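Local coordinates for capsular polysaccharide biosynthesis protein (Burkholderia pseudomallei, PDB 4BQN) that binds coenzyme A and probably acts as an acetyltransferase in the biosynthesis of capsular polysaccharide, at residues Cys14-Ser25 with Gln229-Thr237. The protein carries 1 engineered substitution. Sequence-based numbering, arbitrary orientation. Where two conformers were deposited one is given.
Sequences CQAPALAKMLNS and QNLDPLDVT. With COA (coenzyme A), chain C.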
# COMPACT_ATOMS: atom_id res chain seq x y z
N CYS A 14 -4.93 0.24 6.42
CA CYS A 14 -4.10 -0.56 7.32
C CYS A 14 -2.79 0.15 7.70
O CYS A 14 -2.15 -0.20 8.69
CB CYS A 14 -3.83 -1.94 6.71
SG CYS A 14 -2.59 -2.02 5.45
N GLN A 15 -2.37 1.15 6.92
CA GLN A 15 -1.16 1.90 7.22
C GLN A 15 -1.32 2.79 8.44
O GLN A 15 -0.31 3.16 9.06
CB GLN A 15 -0.77 2.75 6.00
CG GLN A 15 -0.42 1.88 4.79
CD GLN A 15 -0.36 2.65 3.49
OE1 GLN A 15 -0.36 3.89 3.45
NE2 GLN A 15 -0.27 1.90 2.39
N ALA A 16 -2.57 3.13 8.78
CA ALA A 16 -2.83 4.03 9.90
C ALA A 16 -2.45 3.42 11.26
O ALA A 16 -1.66 4.03 11.99
CB ALA A 16 -4.24 4.60 9.84
N PRO A 17 -2.95 2.21 11.60
CA PRO A 17 -2.50 1.61 12.86
C PRO A 17 -0.97 1.38 12.86
O PRO A 17 -0.33 1.52 13.90
CB PRO A 17 -3.30 0.30 12.91
CG PRO A 17 -4.56 0.63 12.16
CD PRO A 17 -4.08 1.47 11.01
N ALA A 18 -0.41 1.05 11.69
CA ALA A 18 1.04 0.84 11.58
C ALA A 18 1.80 2.12 11.88
O ALA A 18 2.80 2.09 12.60
CB ALA A 18 1.41 0.31 10.20
N LEU A 19 1.30 3.25 11.37
CA LEU A 19 1.90 4.55 11.64
C LEU A 19 1.82 4.91 13.12
O LEU A 19 2.80 5.40 13.68
CB LEU A 19 1.21 5.61 10.76
CG LEU A 19 1.67 7.05 10.97
CD1 LEU A 19 3.17 7.22 10.78
CD2 LEU A 19 0.91 7.94 10.00
N ALA A 20 0.67 4.68 13.76
CA ALA A 20 0.54 4.93 15.19
C ALA A 20 1.56 4.10 15.99
O ALA A 20 2.18 4.60 16.93
CB ALA A 20 -0.87 4.63 15.65
N LYS A 21 1.72 2.83 15.62
CA LYS A 21 2.67 1.95 16.30
C LYS A 21 4.09 2.52 16.16
O LYS A 21 4.86 2.55 17.13
CB LYS A 21 2.58 0.54 15.72
CG LYS A 21 3.32 -0.54 16.50
CD LYS A 21 2.58 -0.98 17.75
CE LYS A 21 1.46 -1.96 17.45
NZ LYS A 21 0.74 -2.34 18.69
N MET A 22 4.43 2.98 14.96
CA MET A 22 5.76 3.51 14.73
C MET A 22 5.98 4.80 15.53
O MET A 22 6.99 4.92 16.21
CB MET A 22 5.97 3.74 13.23
CG MET A 22 7.40 4.08 12.83
SD MET A 22 8.57 2.78 13.26
CE MET A 22 8.28 1.59 11.94
N LEU A 23 5.03 5.73 15.46
CA LEU A 23 5.14 6.98 16.22
C LEU A 23 5.28 6.75 17.73
O LEU A 23 6.13 7.37 18.38
CB LEU A 23 3.97 7.91 15.95
CG LEU A 23 3.99 8.57 14.56
CD1 LEU A 23 2.62 9.15 14.26
CD2 LEU A 23 5.08 9.64 14.46
N ASN A 24 4.49 5.82 18.26
CA ASN A 24 4.53 5.51 19.69
C ASN A 24 5.88 4.96 20.12
O ASN A 24 6.22 5.02 21.30
CB ASN A 24 3.43 4.52 20.05
CG ASN A 24 2.05 5.16 20.10
OD1 ASN A 24 1.90 6.38 20.01
ND2 ASN A 24 1.03 4.32 20.25
N SER A 25 6.65 4.41 19.18
CA SER A 25 7.97 3.86 19.48
C SER A 25 9.09 4.91 19.56
O SER A 25 10.21 4.57 19.92
CB SER A 25 8.35 2.76 18.47
OG SER A 25 8.92 3.28 17.29
N GLN A 229 13.81 0.09 15.72
CA GLN A 229 14.26 -0.49 14.45
C GLN A 229 13.74 -1.91 14.20
O GLN A 229 13.85 -2.42 13.09
CB GLN A 229 15.80 -0.50 14.37
CG GLN A 229 16.44 0.86 14.54
CD GLN A 229 16.04 1.83 13.44
OE1 GLN A 229 16.27 1.56 12.25
NE2 GLN A 229 15.46 2.96 13.82
N ASN A 230 13.19 -2.55 15.23
CA ASN A 230 12.66 -3.90 15.07
C ASN A 230 11.21 -3.95 14.61
O ASN A 230 10.72 -5.01 14.21
CB ASN A 230 12.81 -4.70 16.37
CG ASN A 230 14.26 -4.85 16.79
OD1 ASN A 230 15.12 -5.22 15.99
ND2 ASN A 230 14.54 -4.56 18.06
N LEU A 231 10.52 -2.81 14.64
CA LEU A 231 9.12 -2.78 14.24
C LEU A 231 9.00 -2.88 12.73
O LEU A 231 9.65 -2.14 12.00
CB LEU A 231 8.47 -1.49 14.73
CG LEU A 231 8.13 -1.32 16.20
CD1 LEU A 231 7.37 -0.02 16.34
CD2 LEU A 231 7.31 -2.49 16.73
N ASP A 232 8.15 -3.78 12.26
CA ASP A 232 7.92 -3.96 10.82
C ASP A 232 6.45 -4.36 10.69
O ASP A 232 6.13 -5.54 10.46
CB ASP A 232 8.88 -5.02 10.28
CG ASP A 232 9.02 -5.00 8.77
OD1 ASP A 232 8.46 -4.12 8.09
OD2 ASP A 232 9.71 -5.90 8.25
N PRO A 233 5.54 -3.38 10.87
CA PRO A 233 4.15 -3.75 11.17
C PRO A 233 3.36 -4.34 10.01
O PRO A 233 2.36 -5.00 10.26
CB PRO A 233 3.50 -2.42 11.61
CG PRO A 233 4.60 -1.49 11.88
CD PRO A 233 5.79 -1.94 11.09
N LEU A 234 3.80 -4.13 8.77
CA LEU A 234 3.05 -4.59 7.60
C LEU A 234 3.81 -5.68 6.85
O LEU A 234 3.86 -5.67 5.62
CB LEU A 234 2.69 -3.41 6.70
CG LEU A 234 1.80 -2.37 7.38
CD1 LEU A 234 1.63 -1.18 6.47
CD2 LEU A 234 0.44 -2.94 7.74
N ASP A 235 4.38 -6.62 7.59
CA ASP A 235 5.23 -7.66 7.00
C ASP A 235 4.53 -9.00 6.78
O ASP A 235 5.20 -9.99 6.47
CB ASP A 235 6.48 -7.87 7.87
CG ASP A 235 6.17 -8.53 9.20
OD1 ASP A 235 5.04 -8.38 9.71
OD2 ASP A 235 7.07 -9.18 9.75
N VAL A 236 3.20 -9.04 6.92
CA VAL A 236 2.44 -10.29 6.78
C VAL A 236 2.71 -11.01 5.45
O VAL A 236 2.92 -12.24 5.42
CB VAL A 236 0.91 -10.05 6.97
CG1 VAL A 236 0.34 -8.96 6.07
CG2 VAL A 236 0.12 -11.35 6.79
N THR A 237 2.73 -10.25 4.36
CA THR A 237 2.80 -10.79 3.02
C THR A 237 3.91 -10.12 2.24
O THR A 237 4.06 -8.89 2.26
CB THR A 237 1.43 -10.67 2.33
OG1 THR A 237 0.54 -11.59 2.98
CG2 THR A 237 1.48 -10.97 0.84
N1A COA C . -1.58 3.99 -7.77
C2A COA C . -2.51 3.14 -8.29
N3A COA C . -3.63 2.80 -7.63
C4A COA C . -3.87 3.34 -6.41
C5A COA C . -2.92 4.26 -5.80
C6A COA C . -1.72 4.57 -6.57
N6A COA C . -0.79 5.41 -6.06
N7A COA C . -3.41 4.64 -4.60
C8A COA C . -4.60 4.01 -4.45
N9A COA C . -4.85 3.22 -5.52
C1B COA C . -6.05 2.41 -5.79
C2B COA C . -6.70 1.78 -4.58
O2B COA C . -6.09 0.52 -4.28
C3B COA C . -8.13 1.65 -5.08
O3B COA C . -8.16 0.53 -5.98
P3B COA C . -9.53 -0.11 -6.51
O7A COA C . -9.08 -1.33 -7.26
O8A COA C . -10.31 -0.43 -5.26
O9A COA C . -10.19 0.94 -7.38
C4B COA C . -8.32 2.93 -5.89
O4B COA C . -7.01 3.35 -6.29
C5B COA C . -9.01 4.06 -5.13
O5B COA C . -8.26 4.30 -3.95
P1A COA C . -7.88 5.76 -3.46
O1A COA C . -6.96 5.59 -2.29
O2A COA C . -7.39 6.60 -4.61
O3A COA C . -9.24 6.45 -3.00
P2A COA C . -10.39 6.11 -1.91
O4A COA C . -11.66 5.83 -2.68
O5A COA C . -10.39 7.27 -0.96
O6A COA C . -9.95 4.77 -1.17
CBP COA C . -8.79 3.21 0.23
CCP COA C . -9.05 4.69 -0.05
CDP COA C . -7.84 3.05 1.41
CEP COA C . -10.11 2.58 0.65
CAP COA C . -8.22 2.57 -1.06
OAP COA C . -6.89 3.05 -1.30
C9P COA C . -8.20 1.05 -1.15
O9P COA C . -9.19 0.44 -1.52
N8P COA C . -7.05 0.42 -0.89
C7P COA C . -6.91 -1.03 -1.01
C6P COA C . -7.57 -1.83 0.10
C5P COA C . -6.91 -1.46 1.40
O5P COA C . -7.35 -0.55 2.09
N4P COA C . -5.85 -2.18 1.72
C3P COA C . -5.12 -1.94 2.93
C2P COA C . -3.67 -1.65 2.60
S1P COA C . -2.97 -0.80 3.95
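Ala-18 meets both Pro-233 and Leu-234, where the loop 229-237 passes along one side of helix 15-24. All contacts between 14-25 and 229-237 are apolar or van der Waals; no hydrogen bond joins them. The methyl CB of Ala-18 lies 3.7 Å from CB of Pro-233 and 3.9 Å from CG of Leu-234. The two backbones approach closely here, the CA atoms of Ala-18 and Pro-233 being 5.6 Å apart. Pro-233 and Leu-234 are the central residues of a type I beta turn, Asp-232 to Asp-235.

The two methyls of Leu-234 divide their contacts. CD1 touches CG of Gln-15, the side chains crossing at about a right angle. CD2 lies 3.9 Å from SG of Cys-14. Further along the helix, CD1 of Leu-231 packs against CB of Ser-25 at 3.6 Å and also meets the carbonyl O of Lys-21. In one of its two conformers, Met-22 has CG anti to its backbone N (chi1 -170°). Its chain then bends twice, which brings CE beside CB and O of Leu-231.

Ser-25 OG donates to Met-22 O (2.8 Å), in the carbonyl plane and on a lone pair, and accepts from Asp-228 N. Met-22 O also accepts from Ser-25 N. NE2 of Gln-15 donates to Met-98 O and Asn-200 O, and OE1 accepts from Gln-66 NE2.

Coenzyme A is covalently attached here: SG of Cys-14 is joined to its S1P at 2.0 Å, a disulfide. Leu-234 thus packs beside the cysteine bonded to coenzyme A in this structure.

Cys-14 lies in the short connection between strand 6-11 and helix 15-24. Leu-234 also touches His-201 and Pro-202 of strand 201-202. Ala-18 and Met-22 pack on helix 204-217, while Ala-16, Ala-20 and Leu-23 face strand 6-11 of the parallel sheet.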